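PDB 7ATL: esterase from uncultured bacterium pCosCE1, which hydrolyses carboxylic esters as a family VIII carboxylesterase of beta-lactamase-like fold and also shows promiscuous acyltransferase activity. Local coordinates for residues Y70-L84 with V185-V198. Residues are numbered along the deposited sequence; the frame is centred on the assembly and turned at random.
Sequences YITLAAMRMIEQQKL and VAGEPLPQVFNHWV
R77 NH1 donates a hydrogen bond of 2.8 Å to the backbone O of W197, tying the side of one helix to the last turn of helix 190-199 in the helical part of this beta-lactamase-like fold. The N-H...O angle is 146° and the donor is tilted from the carbonyl plane; a bend at chi3 (77°) swings the guanidinium round to this oxygen, while NE of R77 is bonded to the carbonyl of I288, so two backbone oxygens hold the group.

Helix 70-80 crosses helix 190-198 at 65°, with 9.4 Å between their axes. The small A74 lets the backbones close in here, its CB resting against CG2 of V198. Next along, M78 is a knob in a hole made by V185, A186, V193 and W197. Its CG, CH-pi fashion, lies 3.6 Å from the centroid of the indole's six-membered ring, and the chain then runs on extended, which carries CE over the same face to NE1 of W197, while SD packs on V185 CG1. Q81 CG and K83 CE instead meet the indole at its edge, near the ring plane.

One turn into helix 67-80, Y70 and F194 form an offset edge-to-face pair, the edge of F194 directed at the face of Y70. Helix 271-283 also packs on Y70. The I71 side chain lies near, without touching, S65 and K68, which fit the SxxK pattern of this family and probably belong to the active site. I71 CD1 sits 4.2 Å from F194 CD1, and L190 CD1 lies at a similar distance.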
loop_
_atom_site.group_PDB
_atom_site.type_symbol
_atom_site.label_atom_id
_atom_site.label_comp_id
_atom_site.label_asym_id
_atom_site.label_seq_id
_atom_site.Cartn_x
_atom_site.Cartn_y
_atom_site.Cartn_z
ATOM N N TYR A 70 5.938 2.062 -2.632
ATOM C CA TYR A 70 7.135 1.451 -3.263
ATOM C C TYR A 70 7.186 1.792 -4.759
ATOM O O TYR A 70 8.235 2.278 -5.224
ATOM C CB TYR A 70 7.170 -0.056 -3.001
ATOM C CG TYR A 70 7.881 -0.432 -1.723
ATOM C CD1 TYR A 70 9.183 -0.034 -1.485
ATOM C CD2 TYR A 70 7.249 -1.163 -0.735
ATOM C CE1 TYR A 70 9.848 -0.374 -0.323
ATOM C CE2 TYR A 70 7.889 -1.511 0.439
ATOM C CZ TYR A 70 9.197 -1.122 0.636
ATOM O OH TYR A 70 9.833 -1.455 1.784
ATOM N N ILE A 71 6.111 1.532 -5.510
ATOM C CA ILE A 71 6.138 1.659 -6.996
ATOM C C ILE A 71 5.909 3.129 -7.362
ATOM O O ILE A 71 6.501 3.582 -8.385
ATOM C CB ILE A 71 5.154 0.698 -7.680
ATOM C CG1 ILE A 71 5.396 -0.748 -7.254
ATOM C CG2 ILE A 71 5.226 0.845 -9.192
ATOM C CD1 ILE A 71 6.750 -1.278 -7.627
ATOM N N THR A 72 5.141 3.859 -6.550
ATOM C CA THR A 72 5.044 5.337 -6.661
ATOM C C THR A 72 6.457 5.932 -6.532
ATOM O O THR A 72 6.816 6.784 -7.369
ATOM C CB THR A 72 4.064 5.908 -5.635
ATOM O OG1 THR A 72 2.783 5.343 -5.919
ATOM C CG2 THR A 72 4.015 7.421 -5.663
ATOM N N LEU A 73 7.254 5.475 -5.560
ATOM C CA LEU A 73 8.663 5.937 -5.398
ATOM C C LEU A 73 9.460 5.655 -6.674
ATOM O O LEU A 73 10.216 6.534 -7.072
ATOM C CB LEU A 73 9.385 5.291 -4.208
ATOM C CG LEU A 73 10.852 5.722 -4.094
ATOM C CD1 LEU A 73 10.951 7.237 -4.110
ATOM C CD2 LEU A 73 11.514 5.184 -2.853
ATOM N N ALA A 74 9.342 4.468 -7.268
ATOM C CA ALA A 74 10.096 4.117 -8.492
ATOM C C ALA A 74 9.782 5.149 -9.586
ATOM O O ALA A 74 10.730 5.670 -10.199
ATOM C CB ALA A 74 9.770 2.708 -8.911
ATOM N N ALA A 75 8.501 5.447 -9.798
ATOM C CA ALA A 75 7.990 6.430 -10.781
ATOM C C ALA A 75 8.530 7.835 -10.489
ATOM O O ALA A 75 8.942 8.525 -11.447
ATOM C CB ALA A 75 6.481 6.461 -10.740
ATOM N N MET A 76 8.444 8.284 -9.234
ATOM C CA MET A 76 8.853 9.659 -8.872
ATOM C C MET A 76 10.354 9.827 -9.126
ATOM O O MET A 76 10.790 10.929 -9.563
ATOM C CB MET A 76 8.536 9.969 -7.417
ATOM C CG MET A 76 7.059 10.139 -7.150
ATOM S SD MET A 76 6.148 11.146 -8.319
ATOM C CE MET A 76 7.063 12.681 -8.202
ATOM N N ARG A 77 11.125 8.775 -8.919
ATOM C CA ARG A 77 12.571 8.815 -9.239
ATOM C C ARG A 77 12.744 8.944 -10.754
ATOM O O ARG A 77 13.617 9.724 -11.184
ATOM C CB ARG A 77 13.305 7.604 -8.661
ATOM C CG ARG A 77 13.429 7.667 -7.151
ATOM C CD ARG A 77 14.472 6.692 -6.670
ATOM N NE ARG A 77 15.776 7.250 -6.941
ATOM C CZ ARG A 77 16.758 6.647 -7.591
ATOM N NH1 ARG A 77 16.626 5.404 -8.028
ATOM N NH2 ARG A 77 17.886 7.302 -7.791
ATOM N N MET A 78 11.956 8.214 -11.534
ATOM C CA MET A 78 12.108 8.202 -13.012
ATOM C C MET A 78 11.733 9.600 -13.499
ATOM O O MET A 78 12.341 10.096 -14.457
ATOM C CB MET A 78 11.215 7.145 -13.665
ATOM C CG MET A 78 11.877 5.801 -13.781
ATOM S SD MET A 78 10.691 4.544 -14.291
ATOM C CE MET A 78 11.740 3.098 -14.398
ATOM N N ILE A 79 10.769 10.208 -12.823
ATOM C CA ILE A 79 10.253 11.561 -13.157
ATOM C C ILE A 79 11.322 12.607 -12.813
ATOM O O ILE A 79 11.533 13.518 -13.628
ATOM C CB ILE A 79 8.912 11.789 -12.442
ATOM C CG1 ILE A 79 7.776 11.092 -13.194
ATOM C CG2 ILE A 79 8.648 13.268 -12.246
ATOM C CD1 ILE A 79 6.561 10.793 -12.358
ATOM N N GLU A 80 11.987 12.474 -11.667
ATOM C CA GLU A 80 13.121 13.356 -11.281
ATOM C C GLU A 80 14.156 13.371 -12.396
ATOM O O GLU A 80 14.611 14.454 -12.768
ATOM C CB GLU A 80 13.791 12.862 -10.009
ATOM C CG GLU A 80 13.264 13.541 -8.781
ATOM C CD GLU A 80 14.052 13.161 -7.547
ATOM O OE1 GLU A 80 14.881 12.183 -7.594
ATOM O OE2 GLU A 80 13.801 13.814 -6.538
ATOM N N GLN A 81 14.486 12.205 -12.926
ATOM C CA GLN A 81 15.500 12.054 -14.002
ATOM C C GLN A 81 14.919 12.419 -15.372
ATOM O O GLN A 81 15.621 12.264 -16.373
ATOM C CB GLN A 81 15.948 10.598 -14.084
ATOM C CG GLN A 81 16.095 9.941 -12.724
ATOM C CD GLN A 81 17.533 9.668 -12.420
ATOM O OE1 GLN A 81 18.397 9.939 -13.242
ATOM N NE2 GLN A 81 17.777 9.128 -11.240
ATOM N N GLN A 82 13.644 12.764 -15.453
ATOM C CA GLN A 82 13.003 13.134 -16.741
ATOM C C GLN A 82 13.158 11.980 -17.744
ATOM O O GLN A 82 13.504 12.248 -18.894
ATOM C CB GLN A 82 13.636 14.431 -17.246
ATOM C CG GLN A 82 13.793 15.491 -16.162
ATOM C CD GLN A 82 13.950 16.871 -16.761
ATOM O OE1 GLN A 82 15.062 17.278 -17.133
ATOM N NE2 GLN A 82 12.826 17.578 -16.878
ATOM N N LYS A 83 12.962 10.739 -17.294
ATOM C CA LYS A 83 12.711 9.547 -18.154
ATOM C C LYS A 83 11.187 9.350 -18.314
ATOM O O LYS A 83 10.766 8.703 -19.298
ATOM C CB LYS A 83 13.408 8.321 -17.554
ATOM C CG LYS A 83 14.931 8.351 -17.576
ATOM C CD LYS A 83 15.552 6.936 -17.499
ATOM C CE LYS A 83 17.040 6.896 -17.197
ATOM N NZ LYS A 83 17.803 7.655 -18.216
ATOM N N LEU A 84 10.399 9.950 -17.414
ATOM C CA LEU A 84 8.917 9.906 -17.359
ATOM C C LEU A 84 8.387 11.304 -17.003
ATOM O O LEU A 84 9.077 12.022 -16.262
ATOM C CB LEU A 84 8.548 8.871 -16.290
ATOM C CG LEU A 84 7.073 8.533 -16.135
ATOM C CD1 LEU A 84 6.499 8.053 -17.442
ATOM C CD2 LEU A 84 6.883 7.461 -15.082
ATOM N N VAL A 185 9.389 2.375 -19.669
ATOM C CA VAL A 185 10.382 3.479 -19.474
ATOM C C VAL A 185 11.794 2.883 -19.321
ATOM O O VAL A 185 12.719 3.389 -19.995
ATOM C CB VAL A 185 10.024 4.377 -18.274
ATOM C CG1 VAL A 185 11.113 5.402 -18.001
ATOM C CG2 VAL A 185 8.666 5.047 -18.431
ATOM N N ALA A 186 11.958 1.833 -18.499
ATOM C CA ALA A 186 13.284 1.255 -18.147
ATOM C C ALA A 186 13.710 0.129 -19.101
ATOM O O ALA A 186 14.886 -0.175 -19.103
ATOM C CB ALA A 186 13.279 0.759 -16.729
ATOM N N GLY A 187 12.793 -0.467 -19.867
ATOM C CA GLY A 187 13.073 -1.562 -20.818
ATOM C C GLY A 187 13.356 -2.871 -20.096
ATOM O O GLY A 187 14.153 -3.673 -20.603
ATOM N N GLU A 188 12.726 -3.107 -18.948
ATOM C CA GLU A 188 12.900 -4.379 -18.200
ATOM C C GLU A 188 11.648 -4.640 -17.366
ATOM O O GLU A 188 10.871 -3.731 -17.107
ATOM C CB GLU A 188 14.184 -4.339 -17.366
ATOM C CG GLU A 188 14.236 -3.210 -16.355
ATOM C CD GLU A 188 15.501 -3.128 -15.508
ATOM O OE1 GLU A 188 15.595 -2.204 -14.668
ATOM O OE2 GLU A 188 16.384 -3.985 -15.680
ATOM N N PRO A 189 11.401 -5.902 -16.946
ATOM C CA PRO A 189 10.216 -6.240 -16.162
ATOM C C PRO A 189 10.205 -5.547 -14.798
ATOM O O PRO A 189 11.255 -5.218 -14.311
ATOM C CB PRO A 189 10.318 -7.770 -16.003
ATOM C CG PRO A 189 11.188 -8.210 -17.165
ATOM C CD PRO A 189 12.213 -7.097 -17.256
ATOM N N LEU A 190 9.016 -5.402 -14.213
ATOM C CA LEU A 190 8.784 -4.569 -13.011
ATOM C C LEU A 190 9.655 -5.023 -11.832
ATOM O O LEU A 190 10.120 -4.171 -11.081
ATOM C CB LEU A 190 7.285 -4.569 -12.675
ATOM C CG LEU A 190 6.877 -3.658 -11.512
ATOM C CD1 LEU A 190 7.282 -2.225 -11.800
ATOM C CD2 LEU A 190 5.386 -3.734 -11.205
ATOM N N PRO A 191 9.895 -6.333 -11.565
ATOM C CA PRO A 191 10.733 -6.730 -10.432
ATOM C C PRO A 191 12.158 -6.174 -10.561
ATOM O O PRO A 191 12.715 -5.715 -9.542
ATOM C CB PRO A 191 10.713 -8.268 -10.438
ATOM C CG PRO A 191 9.455 -8.616 -11.183
ATOM C CD PRO A 191 9.294 -7.510 -12.218
ATOM N N GLN A 192 12.690 -6.177 -11.784
ATOM C CA GLN A 192 14.048 -5.639 -12.062
ATOM C C GLN A 192 13.993 -4.108 -11.927
ATOM O O GLN A 192 14.911 -3.528 -11.327
ATOM C CB GLN A 192 14.584 -6.099 -13.422
ATOM C CG GLN A 192 15.108 -7.527 -13.432
ATOM C CD GLN A 192 14.073 -8.630 -13.279
ATOM O OE1 GLN A 192 14.283 -9.582 -12.536
ATOM N NE2 GLN A 192 12.950 -8.546 -13.978
ATOM N N VAL A 193 12.924 -3.471 -12.405
ATOM C CA VAL A 193 12.727 -2.002 -12.229
ATOM C C VAL A 193 12.795 -1.663 -10.737
ATOM O O VAL A 193 13.565 -0.778 -10.346
ATOM C CB VAL A 193 11.405 -1.520 -12.839
ATOM C CG1 VAL A 193 11.173 -0.072 -12.485
ATOM C CG2 VAL A 193 11.368 -1.714 -14.345
ATOM N N PHE A 194 12.001 -2.337 -9.918
ATOM C CA PHE A 194 11.966 -2.086 -8.457
ATOM C C PHE A 194 13.363 -2.291 -7.858
ATOM O O PHE A 194 13.761 -1.519 -6.958
ATOM C CB PHE A 194 10.979 -3.015 -7.750
ATOM C CG PHE A 194 10.992 -2.852 -6.254
ATOM C CD1 PHE A 194 10.442 -1.717 -5.669
ATOM C CD2 PHE A 194 11.584 -3.810 -5.434
ATOM C CE1 PHE A 194 10.451 -1.560 -4.291
ATOM C CE2 PHE A 194 11.596 -3.653 -4.053
ATOM C CZ PHE A 194 11.025 -2.524 -3.483
ATOM N N ASN A 195 14.063 -3.345 -8.289
ATOM C CA ASN A 195 15.382 -3.687 -7.702
ATOM C C ASN A 195 16.350 -2.536 -8.020
ATOM O O ASN A 195 16.924 -1.971 -7.068
ATOM C CB ASN A 195 15.884 -5.068 -8.128
ATOM C CG ASN A 195 17.187 -5.414 -7.436
ATOM O OD1 ASN A 195 17.280 -5.400 -6.208
ATOM N ND2 ASN A 195 18.218 -5.662 -8.217
ATOM N N HIS A 196 16.443 -2.154 -9.293
ATOM C CA HIS A 196 17.342 -1.088 -9.814
ATOM C C HIS A 196 16.935 0.293 -9.296
ATOM O O HIS A 196 17.852 1.046 -8.936
ATOM C CB HIS A 196 17.420 -1.115 -11.345
ATOM C CG HIS A 196 18.063 -2.352 -11.866
ATOM N ND1 HIS A 196 17.866 -2.801 -13.154
ATOM C CD2 HIS A 196 18.876 -3.252 -11.267
ATOM C CE1 HIS A 196 18.544 -3.916 -13.339
ATOM N NE2 HIS A 196 19.177 -4.207 -12.197
ATOM N N TRP A 197 15.641 0.605 -9.208
ATOM C CA TRP A 197 15.167 1.995 -8.940
ATOM C C TRP A 197 14.892 2.223 -7.460
ATOM O O TRP A 197 14.951 3.377 -7.059
ATOM C CB TRP A 197 13.961 2.355 -9.808
ATOM C CG TRP A 197 14.389 2.593 -11.213
ATOM C CD1 TRP A 197 14.595 1.650 -12.165
ATOM C CD2 TRP A 197 14.767 3.845 -11.796
ATOM N NE1 TRP A 197 15.000 2.238 -13.328
ATOM C CE2 TRP A 197 15.139 3.584 -13.124
ATOM C CE3 TRP A 197 14.787 5.165 -11.342
ATOM C CZ2 TRP A 197 15.562 4.580 -13.993
ATOM C CZ3 TRP A 197 15.178 6.164 -12.204
ATOM C CH2 TRP A 197 15.555 5.867 -13.517
ATOM N N VAL A 198 14.644 1.177 -6.680
ATOM C CA VAL A 198 14.310 1.351 -5.237
ATOM C C VAL A 198 15.214 0.477 -4.358
ATOM O O VAL A 198 15.943 1.056 -3.541
ATOM C CB VAL A 198 12.805 1.128 -4.995
ATOM C CG1 VAL A 198 12.422 1.266 -3.527
ATOM C CG2 VAL A 198 11.983 2.093 -5.839
#